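Local coordinates for protein nigritoxine (Vibrio nigripulchritudo, PDB 5M41) that acts as a bacterial toxin against crustaceans and insects, at residues S332-P337 with K444-R449. Numbering follows the deposited sequence.
Sequences SLAAIP and KSFFER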
loop_
_atom_site.group_PDB
_atom_site.type_symbol
_atom_site.label_atom_id
_atom_site.label_comp_id
_atom_site.label_asym_id
_atom_site.label_seq_id
_atom_site.Cartn_x
_atom_site.Cartn_y
_atom_site.Cartn_z
ATOM N N SER A 332 5.241 -1.076 -5.133
ATOM C CA SER A 332 4.754 -1.128 -3.759
ATOM C C SER A 332 5.701 -0.389 -2.849
ATOM O O SER A 332 6.894 -0.625 -2.887
ATOM C CB SER A 332 4.653 -2.578 -3.255
ATOM O OG SER A 332 3.593 -3.276 -3.889
ATOM N N LEU A 333 5.161 0.500 -2.027
ATOM C CA LEU A 333 5.925 1.120 -0.972
ATOM C C LEU A 333 5.243 0.669 0.298
ATOM O O LEU A 333 4.126 1.111 0.620
ATOM C CB LEU A 333 5.920 2.633 -1.143
ATOM C CG LEU A 333 6.531 3.126 -2.463
ATOM C CD1 LEU A 333 6.185 4.583 -2.689
ATOM C CD2 LEU A 333 8.045 2.929 -2.468
ATOM N N ALA A 334 5.894 -0.262 0.987
ATOM C CA ALA A 334 5.298 -0.946 2.122
ATOM C C ALA A 334 6.085 -0.626 3.360
ATOM O O ALA A 334 7.293 -0.819 3.389
ATOM C CB ALA A 334 5.286 -2.448 1.892
ATOM N N ALA A 335 5.396 -0.143 4.387
ATOM C CA ALA A 335 6.000 0.038 5.690
ATOM C C ALA A 335 6.469 -1.315 6.226
ATOM O O ALA A 335 5.909 -2.378 5.892
ATOM C CB ALA A 335 5.022 0.672 6.645
ATOM N N ILE A 336 7.516 -1.257 7.034
ATOM C CA ILE A 336 8.153 -2.437 7.616
ATOM C C ILE A 336 8.370 -2.148 9.118
ATOM O O ILE A 336 8.784 -1.049 9.469
ATOM C CB ILE A 336 9.504 -2.729 6.892
ATOM C CG1 ILE A 336 9.281 -3.241 5.441
ATOM C CG2 ILE A 336 10.383 -3.690 7.680
ATOM C CD1 ILE A 336 8.475 -4.535 5.322
ATOM N N PRO A 337 8.089 -3.124 10.004
ATOM C CA PRO A 337 8.269 -2.883 11.445
ATOM C C PRO A 337 9.628 -2.258 11.765
ATOM O O PRO A 337 10.666 -2.699 11.248
ATOM C CB PRO A 337 8.176 -4.284 12.060
ATOM C CG PRO A 337 7.411 -5.093 11.078
ATOM C CD PRO A 337 7.671 -4.510 9.719
ATOM N N LYS A 444 -0.130 -10.970 2.724
ATOM C CA LYS A 444 0.547 -11.772 3.735
ATOM C C LYS A 444 1.850 -12.344 3.189
ATOM O O LYS A 444 2.899 -12.159 3.781
ATOM C CB LYS A 444 -0.383 -12.899 4.189
ATOM C CG LYS A 444 0.056 -13.637 5.451
ATOM C CD LYS A 444 -0.647 -14.995 5.532
ATOM C CE LYS A 444 -0.908 -15.424 6.968
ATOM N NZ LYS A 444 0.294 -15.261 7.830
ATOM N N SER A 445 1.799 -13.016 2.048
ATOM C CA SER A 445 2.985 -13.700 1.557
ATOM C C SER A 445 4.063 -12.710 1.083
ATOM O O SER A 445 5.258 -12.955 1.270
ATOM C CB SER A 445 2.617 -14.691 0.466
ATOM O OG SER A 445 1.912 -14.018 -0.552
ATOM N N PHE A 446 3.628 -11.578 0.517
ATOM C CA PHE A 446 4.525 -10.494 0.119
ATOM C C PHE A 446 5.488 -10.144 1.259
ATOM O O PHE A 446 6.701 -10.064 1.051
ATOM C CB PHE A 446 3.656 -9.288 -0.309
ATOM C CG PHE A 446 4.412 -8.019 -0.563
ATOM C CD1 PHE A 446 4.791 -7.658 -1.872
ATOM C CD2 PHE A 446 4.685 -7.131 0.485
ATOM C CE1 PHE A 446 5.460 -6.460 -2.125
ATOM C CE2 PHE A 446 5.354 -5.931 0.235
ATOM C CZ PHE A 446 5.746 -5.595 -1.072
ATOM N N PHE A 447 4.950 -9.939 2.461
ATOM C CA PHE A 447 5.773 -9.634 3.635
ATOM C C PHE A 447 6.642 -10.824 4.098
ATOM O O PHE A 447 7.764 -10.618 4.566
ATOM C CB PHE A 447 4.938 -9.050 4.786
ATOM C CG PHE A 447 4.423 -7.669 4.488
ATOM C CD1 PHE A 447 5.260 -6.582 4.571
ATOM C CD2 PHE A 447 3.113 -7.480 4.052
ATOM C CE1 PHE A 447 4.804 -5.302 4.244
ATOM C CE2 PHE A 447 2.649 -6.223 3.717
ATOM C CZ PHE A 447 3.496 -5.127 3.821
ATOM N N GLU A 448 6.126 -12.044 3.950
ATOM C CA GLU A 448 6.928 -13.257 4.189
ATOM C C GLU A 448 8.116 -13.243 3.238
ATOM O O GLU A 448 9.242 -13.517 3.649
ATOM C CB GLU A 448 6.098 -14.523 3.967
ATOM C CG GLU A 448 4.975 -14.694 4.979
ATOM C CD GLU A 448 3.991 -15.820 4.641
ATOM O OE1 GLU A 448 4.032 -16.409 3.531
ATOM O OE2 GLU A 448 3.145 -16.108 5.513
ATOM N N ARG A 449 7.872 -12.881 1.979
ATOM C CA ARG A 449 8.957 -12.825 0.997
ATOM C C ARG A 449 9.975 -11.770 1.367
ATOM O O ARG A 449 11.181 -12.036 1.345
ATOM C CB ARG A 449 8.435 -12.603 -0.412
ATOM C CG ARG A 449 7.676 -13.802 -0.964
ATOM C CD ARG A 449 7.037 -13.429 -2.292
ATOM N NE ARG A 449 5.690 -13.971 -2.401
ATOM C CZ ARG A 449 4.595 -13.275 -2.691
ATOM N NH1 ARG A 449 4.642 -11.968 -2.950
ATOM N NH2 ARG A 449 3.438 -13.918 -2.752
#
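The axes of strand 332-336 and helical segment 444-449 approach to 11.1 Å and cross at -71°, so the first turns of the helix lie steeply across one face of an antiparallel β-sheet. This is α-on-β layer packing: strand 328-336 runs between strands 340-348 and 366-370, and L333, pointing away from the helix, meets helix 386-396 on the other face. No hydrogen bond links the two segments; two consecutive phenylalanines carry the contact. F446 has CG anti to its backbone N (chi1 172°), F447 has CG anti to its carbonyl carbon (chi1 -69°), and both point toward the strand. A334 CB meets both rings, lying 3.9 Å from F446 CE2 and 3.7 Å from F447 CE1. Farther back along the strand, S332 CB touches F446 CZ, while S332 OG is hydrogen-bonded to D368. The rings also pack on each other, F446 CD2 standing 3.8 Å above the F447 ring plane, over its centre. F447 CE1 comes within 3.5 Å of the carbonyl A335 O, an oblique approach. At the F447 edge, near the ring plane, I336 CD1 sits 3.9 Å from CD1 of that ring.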